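Local structure of metallophosphoesterase (Clostridium thermocellum, 4J6O) at residues Asp15-His21 / Val60-Leu66; Gly22-Leu27 / Glu75-Val80; Thr209-Glu213 / Asp224-Phe229; Cys91-Asn95 / Val152-Ala156. The protein acts as the manganese-binding 2',3' phosphatase component of the bacterial Pnkp-Hen1 RNA repair system, built on a calcineurin-like phosphoesterase fold. All coordinates share one frame; numbering follows the deposited sequence. Where two conformers were deposited one is given.

Interaction 1 of 4, residues Asp15-His21 / Val60-Leu66. With MN (manganese (II) ion), chain J.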
loop_
_atom_site.group_PDB
_atom_site.type_symbol
_atom_site.label_atom_id
_atom_site.label_comp_id
_atom_site.label_asym_id
_atom_site.label_seq_id
_atom_site.Cartn_x
_atom_site.Cartn_y
_atom_site.Cartn_z
ATOM N N ASP A 15 11.767 0.304 -4.996
ATOM C CA ASP A 15 11.351 -1.001 -4.504
ATOM C C ASP A 15 9.943 -0.821 -4.028
ATOM O O ASP A 15 9.675 0.027 -3.162
ATOM C CB ASP A 15 12.291 -1.452 -3.400
ATOM C CG ASP A 15 13.699 -1.653 -3.928
ATOM O OD1 ASP A 15 13.855 -2.364 -4.928
ATOM O OD2 ASP A 15 14.625 -1.072 -3.347
ATOM N N ILE A 16 9.049 -1.530 -4.698
ATOM C CA ILE A 16 7.599 -1.284 -4.562
ATOM C C ILE A 16 7.008 -2.386 -3.695
ATOM O O ILE A 16 7.224 -3.567 -3.975
ATOM C CB ILE A 16 6.919 -1.283 -5.946
ATOM C CG1 ILE A 16 7.618 -0.293 -6.892
ATOM C CG2 ILE A 16 5.418 -0.924 -5.792
ATOM C CD1 ILE A 16 7.154 -0.406 -8.312
ATOM N N ILE A 17 6.339 -2.020 -2.592
ATOM C CA ILE A 17 6.023 -3.036 -1.550
ATOM C C ILE A 17 4.485 -3.107 -1.406
ATOM O O ILE A 17 3.806 -2.072 -1.320
ATOM C CB ILE A 17 6.663 -2.660 -0.211
ATOM C CG1 ILE A 17 8.203 -2.791 -0.344
ATOM C CG2 ILE A 17 6.234 -3.622 0.901
ATOM C CD1 ILE A 17 8.997 -2.386 0.845
ATOM N N GLY A 18 3.959 -4.333 -1.347
ATOM C CA GLY A 18 2.513 -4.553 -1.245
ATOM C C GLY A 18 1.992 -4.419 0.180
ATOM O O GLY A 18 2.637 -3.886 1.070
ATOM N N ASP A 19 0.744 -4.866 0.373
ATOM C CA ASP A 19 0.052 -4.594 1.635
ATOM C C ASP A 19 0.789 -5.159 2.841
ATOM O O ASP A 19 1.061 -6.368 2.925
ATOM C CB ASP A 19 -1.314 -5.279 1.605
ATOM C CG ASP A 19 -2.146 -4.911 0.422
ATOM O OD1 ASP A 19 -1.704 -4.874 -0.764
ATOM O OD2 ASP A 19 -3.387 -4.722 0.682
ATOM N N ILE A 20 1.006 -4.280 3.802
ATOM C CA ILE A 20 1.721 -4.619 5.000
ATOM C C ILE A 20 0.824 -5.034 6.163
ATOM O O ILE A 20 1.164 -5.987 6.867
ATOM C CB ILE A 20 2.637 -3.453 5.393
ATOM C CG1 ILE A 20 3.686 -3.225 4.260
ATOM C CG2 ILE A 20 3.301 -3.704 6.735
ATOM C CD1 ILE A 20 4.331 -1.804 4.303
ATOM N N HIS A 21 -0.339 -4.324 6.299
ATOM C CA HIS A 21 -1.333 -4.713 7.307
ATOM C C HIS A 21 -0.641 -5.069 8.648
ATOM O O HIS A 21 -0.860 -6.145 9.229
ATOM C CB HIS A 21 -2.169 -5.891 6.800
ATOM C CG HIS A 21 -3.164 -5.499 5.762
ATOM N ND1 HIS A 21 -4.103 -4.512 5.988
ATOM C CD2 HIS A 21 -3.396 -5.967 4.517
ATOM C CE1 HIS A 21 -4.830 -4.347 4.902
ATOM N NE2 HIS A 21 -4.438 -5.229 4.000
ATOM N N VAL A 60 11.683 3.608 -1.866
ATOM C CA VAL A 60 10.580 2.671 -1.672
ATOM C C VAL A 60 9.267 3.332 -2.084
ATOM O O VAL A 60 8.990 4.501 -1.734
ATOM C CB VAL A 60 10.450 2.241 -0.192
ATOM C CG1 VAL A 60 9.198 1.295 -0.016
ATOM C CG2 VAL A 60 11.700 1.532 0.302
ATOM N N LEU A 61 8.415 2.540 -2.727
ATOM C CA LEU A 61 7.043 2.982 -3.014
ATOM C C LEU A 61 6.087 2.031 -2.325
ATOM O O LEU A 61 6.071 0.853 -2.656
ATOM C CB LEU A 61 6.780 2.944 -4.525
ATOM C CG LEU A 61 7.713 3.787 -5.385
ATOM C CD1 LEU A 61 7.282 3.600 -6.844
ATOM C CD2 LEU A 61 7.685 5.264 -5.010
ATOM N N PHE A 62 5.329 2.531 -1.338
ATOM C CA PHE A 62 4.395 1.667 -0.598
ATOM C C PHE A 62 3.062 1.750 -1.280
ATOM O O PHE A 62 2.616 2.853 -1.608
ATOM C CB PHE A 62 4.258 2.129 0.856
ATOM C CG PHE A 62 5.489 1.885 1.717
ATOM C CD1 PHE A 62 5.771 0.621 2.220
ATOM C CD2 PHE A 62 6.373 2.929 2.025
ATOM C CE1 PHE A 62 6.916 0.406 3.018
ATOM C CE2 PHE A 62 7.527 2.699 2.826
ATOM C CZ PHE A 62 7.786 1.435 3.321
ATOM N N LEU A 63 2.403 0.592 -1.408
ATOM C CA LEU A 63 1.117 0.498 -2.122
ATOM C C LEU A 63 -0.061 0.667 -1.180
ATOM O O LEU A 63 -1.244 0.585 -1.607
ATOM C CB LEU A 63 1.022 -0.787 -2.904
ATOM C CG LEU A 63 2.053 -0.952 -4.008
ATOM C CD1 LEU A 63 1.767 -2.269 -4.751
ATOM C CD2 LEU A 63 1.930 0.220 -4.978
ATOM N N GLY A 64 0.252 0.969 0.059
ATOM C CA GLY A 64 -0.757 1.271 1.063
ATOM C C GLY A 64 -1.294 0.037 1.764
ATOM O O GLY A 64 -0.698 -1.061 1.685
ATOM N N ASP A 65 -2.412 0.189 2.447
ATOM C CA ASP A 65 -2.969 -0.836 3.372
ATOM C C ASP A 65 -1.898 -1.176 4.413
ATOM O O ASP A 65 -1.495 -2.328 4.607
ATOM C CB ASP A 65 -3.472 -2.066 2.638
ATOM C CG ASP A 65 -5.001 -1.985 2.352
ATOM O OD1 ASP A 65 -5.542 -0.888 2.545
ATOM O OD2 ASP A 65 -5.622 -2.971 1.934
ATOM N N LEU A 66 -1.405 -0.114 5.053
ATOM C CA LEU A 66 -0.414 -0.200 6.167
ATOM C C LEU A 66 -1.046 -0.698 7.451
ATOM O O LEU A 66 -0.373 -1.349 8.267
ATOM C CB LEU A 66 0.176 1.212 6.425
ATOM C CG LEU A 66 0.727 1.935 5.221
ATOM C CD1 LEU A 66 1.248 3.304 5.750
ATOM C CD2 LEU A 66 1.845 1.145 4.540
HETATM MN MN MN J . -5.180 -5.079 1.837
HETATM O O HOH W 1 2.281 -0.982 1.416
HETATM O O HOH W 2 -1.208 -2.201 -0.889
HETATM O O HOH W 3 -4.716 -7.317 1.518
#
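First torsions of -54° in Asp19 and -74° in His21 set each CG opposite the residue's own carbonyl carbon, and both side chains come to run alongside that of Asp65, with a manganese (II) ion at their shared end. The metal is bound by Asp19 OD2 at 2.2 Å, by His21 NE2 at 2.3 Å and by Asp65 OD2 at 2.2 Å. The two carboxylates stand 80° apart in plane, and their OD2 atoms approach closely because both are ligands of one cation. A water and two further atoms from outside the segments complete the coordination. Second-shell bonds fix the rotation of the groups: His21 ND1 bonds Val67 O, and Asp65 OD1 receives the N-H of His96. Asp65 O takes the N-H of His21 in its carbonyl plane (N to O 2.9 Å), a weaker one from Ile20, and also lies over one face of the His21 ring. These ligands sit in the GDIHG and GDLVDRG loops, family signatures of calcineurin-like phosphoesterases, at the C-terminal ends of adjacent parallel strands 14-17 and 59-62. Leu61 N meets Asp15 O at 2.8 Å, Ile17 N meets Leu61 O, and Leu63 N meets Ile17 O. On one face of the sheet Ile20 CD1 approaches Phe62 CD1 at 3.5 Å, while Val60 CG1 sits over the ring centre. On the other, Ile16 CG1 touches Leu61 CD1 at 3.9 Å.

Interaction 2 of 4, residues Gly22-Leu27 / Glu75-Val80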
loop_
_atom_site.group_PDB
_atom_site.type_symbol
_atom_site.label_atom_id
_atom_site.label_comp_id
_atom_site.label_asym_id
_atom_site.label_seq_id
_atom_site.Cartn_x
_atom_site.Cartn_y
_atom_site.Cartn_z
ATOM N N GLY A 22 0.186 -4.155 9.127
ATOM C CA GLY A 22 0.718 -4.258 10.480
ATOM C C GLY A 22 1.860 -5.238 10.655
ATOM O O GLY A 22 2.267 -5.488 11.769
ATOM N N CYS A 23 2.340 -5.813 9.554
ATOM C CA CYS A 23 3.387 -6.827 9.667
ATOM C C CYS A 23 4.800 -6.174 9.708
ATOM O O CYS A 23 5.571 -6.308 8.761
ATOM C CB CYS A 23 3.295 -7.785 8.526
ATOM S SG CYS A 23 1.765 -8.829 8.680
ATOM N N TYR A 24 5.071 -5.466 10.774
ATOM C CA TYR A 24 6.357 -4.800 10.913
ATOM C C TYR A 24 7.561 -5.746 10.788
ATOM O O TYR A 24 8.563 -5.373 10.153
ATOM C CB TYR A 24 6.429 -4.058 12.252
ATOM C CG TYR A 24 7.776 -3.418 12.476
ATOM C CD1 TYR A 24 8.051 -2.186 11.925
ATOM C CD2 TYR A 24 8.756 -4.077 13.160
ATOM C CE1 TYR A 24 9.284 -1.597 12.111
ATOM C CE2 TYR A 24 10.009 -3.491 13.341
ATOM C CZ TYR A 24 10.249 -2.254 12.796
ATOM O OH TYR A 24 11.491 -1.650 12.973
ATOM N N ASP A 25 7.511 -6.941 11.404
ATOM C CA ASP A 25 8.720 -7.776 11.450
ATOM C C ASP A 25 9.115 -8.125 10.021
ATOM O O ASP A 25 10.328 -8.087 9.652
ATOM C CB ASP A 25 8.489 -9.048 12.270
ATOM C CG ASP A 25 8.311 -8.780 13.747
ATOM O OD1 ASP A 25 8.735 -7.708 14.220
ATOM O OD2 ASP A 25 7.750 -9.693 14.442
ATOM N N GLU A 26 8.097 -8.425 9.217
ATOM C CA GLU A 26 8.334 -8.877 7.852
ATOM C C GLU A 26 8.764 -7.688 7.008
ATOM O O GLU A 26 9.571 -7.833 6.114
ATOM C CB GLU A 26 7.081 -9.473 7.213
ATOM C CG GLU A 26 6.696 -10.883 7.752
ATOM C CD GLU A 26 6.015 -10.858 9.091
ATOM O OE1 GLU A 26 5.695 -9.789 9.652
ATOM O OE2 GLU A 26 5.783 -11.967 9.625
ATOM N N LEU A 27 8.158 -6.549 7.269
ATOM C CA LEU A 27 8.585 -5.298 6.595
ATOM C C LEU A 27 10.066 -4.994 6.858
ATOM O O LEU A 27 10.798 -4.676 5.928
ATOM C CB LEU A 27 7.671 -4.127 7.016
ATOM C CG LEU A 27 8.102 -2.787 6.413
ATOM C CD1 LEU A 27 8.190 -2.814 4.877
ATOM C CD2 LEU A 27 7.146 -1.667 6.911
ATOM N N GLU A 75 4.028 0.514 14.717
ATOM C CA GLU A 75 5.429 0.486 14.317
ATOM C C GLU A 75 5.532 0.619 12.803
ATOM O O GLU A 75 6.400 1.356 12.317
ATOM C CB GLU A 75 6.137 -0.782 14.789
ATOM C CG GLU A 75 6.308 -0.865 16.310
ATOM C CD GLU A 75 6.766 0.449 16.945
ATOM O OE1 GLU A 75 7.851 0.957 16.574
ATOM O OE2 GLU A 75 6.025 0.976 17.811
ATOM N N VAL A 76 4.656 -0.088 12.067
ATOM C CA VAL A 76 4.616 0.105 10.623
ATOM C C VAL A 76 4.375 1.586 10.297
ATOM O O VAL A 76 5.017 2.169 9.438
ATOM C CB VAL A 76 3.505 -0.744 9.947
ATOM C CG1 VAL A 76 3.342 -0.375 8.481
ATOM C CG2 VAL A 76 3.848 -2.248 10.064
ATOM N N LEU A 77 3.412 2.191 10.980
ATOM C CA LEU A 77 3.096 3.580 10.689
ATOM C C LEU A 77 4.285 4.486 10.969
ATOM O O LEU A 77 4.630 5.369 10.158
ATOM C CB LEU A 77 1.899 4.030 11.534
ATOM C CG LEU A 77 0.569 3.599 10.937
ATOM C CD1 LEU A 77 -0.501 3.750 12.009
ATOM C CD2 LEU A 77 0.236 4.429 9.724
ATOM N N LYS A 78 4.926 4.273 12.102
ATOM C CA LYS A 78 6.067 5.142 12.437
ATOM C C LYS A 78 7.171 5.007 11.398
ATOM O O LYS A 78 7.808 5.975 11.014
ATOM C CB LYS A 78 6.610 4.770 13.817
ATOM C CG LYS A 78 5.657 5.123 14.931
ATOM C CD LYS A 78 6.087 4.544 16.247
ATOM C CE LYS A 78 4.967 4.651 17.251
ATOM N NZ LYS A 78 5.480 4.283 18.554
ATOM N N LEU A 79 7.435 3.775 10.995
ATOM C CA LEU A 79 8.497 3.517 10.041
ATOM C C LEU A 79 8.152 4.175 8.710
ATOM O O LEU A 79 8.962 4.895 8.153
ATOM C CB LEU A 79 8.756 2.009 9.891
ATOM C CG LEU A 79 9.808 1.659 8.846
ATOM C CD1 LEU A 79 11.163 2.063 9.424
ATOM C CD2 LEU A 79 9.797 0.141 8.524
ATOM N N VAL A 80 6.954 3.907 8.181
ATOM C CA VAL A 80 6.595 4.435 6.872
ATOM C C VAL A 80 6.498 5.974 6.831
ATOM O O VAL A 80 7.003 6.626 5.897
ATOM C CB VAL A 80 5.250 3.823 6.388
ATOM C CG1 VAL A 80 4.840 4.458 5.084
ATOM C CG2 VAL A 80 5.445 2.340 6.238
#
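Cys23 O receives two N-H groups, that of Leu27 with Leu27 N at 3.0 Å and a weaker one from Glu26, and thereby starts the helix whose Tyr24 and Leu27 pack against residues 75-80. The setting is an alpha/beta one: helices 24-33 and 73-86 each follow one of two neighbouring parallel strands, 14-17 and 59-62, and meet on the face of the sheet that carries Phe62. Phe62 lies beneath both Leu27 and Val80. The contact is apolar throughout. Tyr24 has CG anti to the backbone N (chi1 177°), which carries its ring across to helix 73-86. There Glu75 CB makes an off-centre CH-pi contact, 4.2 Å from the centroid of the Tyr24 ring, and Leu79 CD2 reaches Tyr24 CE1 at 4.0 Å. Asp25 OD1, salt-bridged to Lys72, lies at the edge of the same ring and in its plane. In one of two modelled conformers the Glu75 carboxylate turns away from the contact, toward Tyr50 OH. Deeper toward the sheet, Leu27 and Leu79 meet tip to tip, CD2 to CD2 at 3.6 Å. Val76 plugs the start of the first helix. One of its methyls lies against the turn made by Gly22 and Cys23, the latter being the N-cap residue, with Val76 CG2 3.6 Å from Gly22 C and 3.5 Å from Tyr24 N.

Interaction 3 of 4, residues Thr209-Glu213 / Asp224-Phe229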
loop_
_atom_site.group_PDB
_atom_site.type_symbol
_atom_site.label_atom_id
_atom_site.label_comp_id
_atom_site.label_asym_id
_atom_site.label_seq_id
_atom_site.Cartn_x
_atom_site.Cartn_y
_atom_site.Cartn_z
ATOM N N THR A 209 -6.687 -7.378 -4.684
ATOM C CA THR A 209 -7.069 -8.531 -3.880
ATOM C C THR A 209 -5.811 -9.402 -3.686
ATOM O O THR A 209 -4.983 -9.591 -4.596
ATOM C CB THR A 209 -8.253 -9.305 -4.524
ATOM O OG1 THR A 209 -7.860 -9.808 -5.789
ATOM C CG2 THR A 209 -9.406 -8.379 -4.716
ATOM N N PRO A 210 -5.653 -9.955 -2.492
ATOM C CA PRO A 210 -4.438 -10.733 -2.196
ATOM C C PRO A 210 -4.351 -12.045 -2.984
ATOM O O PRO A 210 -5.373 -12.698 -3.264
ATOM C CB PRO A 210 -4.527 -10.992 -0.673
ATOM C CG PRO A 210 -5.921 -10.701 -0.313
ATOM C CD PRO A 210 -6.419 -9.655 -1.283
ATOM N N GLN A 211 -3.116 -12.404 -3.334
ATOM C CA GLN A 211 -2.858 -13.554 -4.192
ATOM C C GLN A 211 -1.802 -14.429 -3.542
ATOM O O GLN A 211 -1.001 -13.952 -2.747
ATOM C CB GLN A 211 -2.336 -13.084 -5.552
ATOM C CG GLN A 211 -3.191 -12.003 -6.222
ATOM C CD GLN A 211 -4.491 -12.547 -6.765
ATOM O OE1 GLN A 211 -4.547 -13.667 -7.281
ATOM N NE2 GLN A 211 -5.556 -11.758 -6.654
ATOM N N ALA A 212 -1.756 -15.718 -3.895
ATOM C CA ALA A 212 -0.659 -16.527 -3.383
ATOM C C ALA A 212 0.686 -16.177 -3.989
ATOM O O ALA A 212 1.709 -16.243 -3.313
ATOM C CB ALA A 212 -0.979 -18.055 -3.542
ATOM N N GLU A 213 0.701 -15.797 -5.256
ATOM C CA GLU A 213 1.943 -15.396 -5.899
ATOM C C GLU A 213 1.612 -14.155 -6.707
ATOM O O GLU A 213 0.426 -13.877 -6.979
ATOM C CB GLU A 213 2.463 -16.479 -6.844
ATOM C CG GLU A 213 2.800 -17.788 -6.150
ATOM C CD GLU A 213 4.035 -17.690 -5.274
ATOM O OE1 GLU A 213 4.882 -16.776 -5.495
ATOM O OE2 GLU A 213 4.185 -18.545 -4.372
ATOM N N ASP A 224 0.291 -7.986 -4.029
ATOM C CA ASP A 224 -0.205 -8.330 -2.689
ATOM C C ASP A 224 -0.275 -9.834 -2.502
ATOM O O ASP A 224 -1.267 -10.449 -2.914
ATOM C CB ASP A 224 -1.603 -7.725 -2.473
ATOM C CG ASP A 224 -2.155 -8.017 -1.085
ATOM O OD1 ASP A 224 -1.417 -8.622 -0.298
ATOM O OD2 ASP A 224 -3.317 -7.604 -0.780
ATOM N N THR A 225 0.763 -10.393 -1.876
ATOM C CA THR A 225 0.889 -11.837 -1.680
ATOM C C THR A 225 0.446 -12.210 -0.283
ATOM O O THR A 225 0.819 -13.262 0.225
ATOM C CB THR A 225 2.324 -12.270 -1.992
ATOM O OG1 THR A 225 3.262 -11.327 -1.438
ATOM C CG2 THR A 225 2.475 -12.281 -3.516
ATOM N N GLY A 226 -0.394 -11.364 0.320
ATOM C CA GLY A 226 -1.114 -11.693 1.542
ATOM C C GLY A 226 -0.260 -12.017 2.751
ATOM O O GLY A 226 -0.514 -12.972 3.490
ATOM N N CYS A 227 0.714 -11.136 3.009
ATOM C CA CYS A 227 1.610 -11.340 4.152
ATOM C C CYS A 227 0.847 -11.589 5.448
ATOM O O CYS A 227 1.119 -12.552 6.178
ATOM C CB CYS A 227 2.484 -10.097 4.279
ATOM S SG CYS A 227 3.733 -10.315 5.565
ATOM N N VAL A 228 -0.114 -10.731 5.747
ATOM C CA VAL A 228 -0.759 -10.886 7.028
ATOM C C VAL A 228 -1.616 -12.139 7.209
ATOM O O VAL A 228 -1.851 -12.566 8.345
ATOM C CB VAL A 228 -1.593 -9.598 7.333
ATOM C CG1 VAL A 228 -2.894 -9.564 6.472
ATOM C CG2 VAL A 228 -1.931 -9.487 8.832
ATOM N N PHE A 229 -1.971 -12.757 6.078
ATOM C CA PHE A 229 -2.753 -13.987 6.046
ATOM C C PHE A 229 -1.889 -15.238 6.114
ATOM O O PHE A 229 -2.370 -16.342 5.871
ATOM C CB PHE A 229 -3.614 -14.007 4.778
ATOM C CG PHE A 229 -4.480 -12.812 4.640
ATOM C CD1 PHE A 229 -5.461 -12.562 5.597
ATOM C CD2 PHE A 229 -4.310 -11.888 3.602
ATOM C CE1 PHE A 229 -6.296 -11.432 5.451
ATOM C CE2 PHE A 229 -5.139 -10.723 3.467
ATOM C CZ PHE A 229 -6.143 -10.521 4.422
HETATM O O HOH W 4 1.609 -15.805 -0.595
#
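Pro210-Gln211 and Asp224-Thr225 run past each other as two irregular loop segments joined by a single direct backbone hydrogen bond, Gln211 N to Asp224 O at 2.7 Å. Two CA-H...O contacts support it, the closer from Thr225 CA to Gln211 O at 3.0 Å, and a water donates to both Ala212 O and Thr225 O. Among the side chains, the Pro210 ring lies alongside the Asp224 carboxylate, with Pro210 CB 3.6 Å from Asp224 OD2. Asp224 chi1 of -178° places CG opposite the backbone N. Its OD1 then accepts from Gly226 N at 3.0 Å, from above the carboxylate plane, closing an Asx turn. The other oxygen, OD2, lies close to Asp19 OD1 at the edge of the manganese site. Pro210 CG touches Phe229 CE2 at 3.9 Å, while Val228 CG1 sits over the centre of that ring. Gln211 folds back on its own segment, NE2 donating to Thr209 O at 3.0 Å from 61° out of the carbonyl plane. Thr225 CG2 packs on the backbone of Glu213, and Thr225 OG1 bonds Lys232 O and Thr234 OG1. The segments flank the short hairpin of strands 215-216 and 220-222, and residues 224-229 carry the chain from the six-stranded sheet into strand 232-238 of the five-stranded one.

Interaction 4 of 4, residues Cys91-Asn95 / Val152-Ala156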
loop_
_atom_site.group_PDB
_atom_site.type_symbol
_atom_site.label_atom_id
_atom_site.label_comp_id
_atom_site.label_asym_id
_atom_site.label_seq_id
_atom_site.Cartn_x
_atom_site.Cartn_y
_atom_site.Cartn_z
ATOM N N CYS A 91 4.119 6.917 -0.627
ATOM C CA CYS A 91 3.051 5.984 -0.256
ATOM C C CYS A 91 1.767 6.417 -0.945
ATOM O O CYS A 91 1.451 7.643 -1.049
ATOM C CB CYS A 91 2.857 6.039 1.264
ATOM S SG CYS A 91 1.741 4.752 1.954
ATOM N N VAL A 92 1.033 5.435 -1.455
ATOM C CA VAL A 92 -0.305 5.695 -1.992
ATOM C C VAL A 92 -1.240 4.999 -1.027
ATOM O O VAL A 92 -0.876 4.094 -0.265
ATOM C CB VAL A 92 -0.479 5.197 -3.464
ATOM C CG1 VAL A 92 0.481 5.967 -4.357
ATOM C CG2 VAL A 92 -0.205 3.696 -3.592
ATOM N N PRO A 93 -2.460 5.473 -0.978
ATOM C CA PRO A 93 -3.356 4.974 0.042
ATOM C C PRO A 93 -4.091 3.694 -0.346
ATOM O O PRO A 93 -4.495 3.516 -1.473
ATOM C CB PRO A 93 -4.363 6.144 0.177
ATOM C CG PRO A 93 -4.493 6.646 -1.233
ATOM C CD PRO A 93 -3.019 6.599 -1.738
ATOM N N GLY A 94 -4.283 2.819 0.658
ATOM C CA GLY A 94 -5.174 1.685 0.501
ATOM C C GLY A 94 -6.541 2.015 1.108
ATOM O O GLY A 94 -6.680 2.996 1.883
ATOM N N ASN A 95 -7.528 1.170 0.814
ATOM C CA ASN A 95 -8.857 1.346 1.344
ATOM C C ASN A 95 -8.869 1.349 2.880
ATOM O O ASN A 95 -9.650 2.086 3.531
ATOM C CB ASN A 95 -9.816 0.279 0.737
ATOM C CG ASN A 95 -9.266 -1.199 0.789
ATOM O OD1 ASN A 95 -8.058 -1.540 0.553
ATOM N ND2 ASN A 95 -10.207 -2.096 1.074
ATOM N N VAL A 152 3.331 3.221 -13.207
ATOM C CA VAL A 152 2.221 3.777 -12.381
ATOM C C VAL A 152 2.114 2.886 -11.158
ATOM O O VAL A 152 2.118 1.662 -11.282
ATOM C CB VAL A 152 0.931 3.762 -13.189
ATOM C CG1 VAL A 152 -0.283 4.112 -12.305
ATOM C CG2 VAL A 152 1.002 4.806 -14.376
ATOM N N VAL A 153 1.946 3.493 -9.990
ATOM C CA VAL A 153 1.663 2.721 -8.766
ATOM C C VAL A 153 0.348 3.224 -8.204
ATOM O O VAL A 153 0.075 4.427 -8.179
ATOM C CB VAL A 153 2.779 2.784 -7.691
ATOM C CG1 VAL A 153 4.062 2.016 -8.179
ATOM C CG2 VAL A 153 3.105 4.214 -7.231
ATOM N N ALA A 154 -0.465 2.273 -7.741
ATOM C CA ALA A 154 -1.782 2.550 -7.152
ATOM C C ALA A 154 -2.172 1.350 -6.349
ATOM O O ALA A 154 -1.691 0.230 -6.641
ATOM C CB ALA A 154 -2.847 2.795 -8.247
ATOM N N HIS A 155 -3.010 1.538 -5.333
ATOM C CA HIS A 155 -3.367 0.364 -4.508
ATOM C C HIS A 155 -4.174 -0.664 -5.291
ATOM O O HIS A 155 -3.752 -1.835 -5.384
ATOM C CB HIS A 155 -4.139 0.806 -3.264
ATOM C CG HIS A 155 -4.556 -0.325 -2.421
ATOM N ND1 HIS A 155 -3.650 -1.038 -1.656
ATOM C CD2 HIS A 155 -5.755 -0.911 -2.249
ATOM C CE1 HIS A 155 -4.290 -2.017 -1.037
ATOM N NE2 HIS A 155 -5.573 -1.957 -1.369
ATOM N N ALA A 156 -5.326 -0.269 -5.818
ATOM C CA ALA A 156 -6.176 -1.225 -6.533
ATOM C C ALA A 156 -5.880 -1.304 -8.004
ATOM O O ALA A 156 -6.536 -2.050 -8.728
ATOM C CB ALA A 156 -7.682 -0.909 -6.285
HETATM O O HOH W 5 -3.758 3.959 -4.135
#
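The apolar part of the contact is made by Val92, whose two methyls divide the work: CG1 faces Val153, at 4.3 Å from Val153 CG2, while CG2 lies against the backbone further on, 3.9 Å from His155 N and near Ala154 CA. A CH-pi contact comes next. Gly94 CA stands over one face of the His155 imidazole, 3.7 Å from its centroid and 15° off the ring normal, a little toward the rim. Glycine, with no side chain, lets CA come this close to the ring face. The ring is brought under Gly94 by a first torsion of 178°, with CG opposite the backbone N of His155. This is where the two sheets of the calcineurin-like fold face each other: residues 91-95 leave the edge strand 89-91 of the five-stranded sheet, and strand 151-154 belongs to the six-stranded one. Gly94 opens the GNHD sequence, a signature of the family, and is the N-cap of helix 95-104. Its N-H is held by Asp97 OD2. A water links the two backbones, donating to Pro93 O at 2.8 Å and accepting from His155 N at 2.8 Å. Pro93 O also lies 3.3 Å from His155 CB. The ring is pinned from outside the two segments as well: His155 ND1 bonds Leu63 O, which fixes its rotation and turns NE2 to a citrate, probably from the crystallisation liquor, bound beside the metal ligand Asp19.

In the fold
Interaction 1 lies near the middle of the domain, and the others are grouped around it, with centres about 10 Å (interaction 2), 12 Å (interaction 3) and 8 Å (interaction 4) away. The segments of interactions 1 and 2 alternate along the chain, as strands 14-17 and 59-62 each lead into a helix of the second pair; interaction 4 follows, then interaction 3. Helices 24-33 and 73-86 pack on one face of the five-stranded sheet, and the six-stranded sheet lies on the other. Loops from both sheets, including Gly18-Gly22, Leu63-Leu66, Gly94-Asn95, His155-Ala156 and Asp224-Gly226, thus converge around the manganese site, an arrangement consistent with a phosphatase pocket at the shared sheet ends.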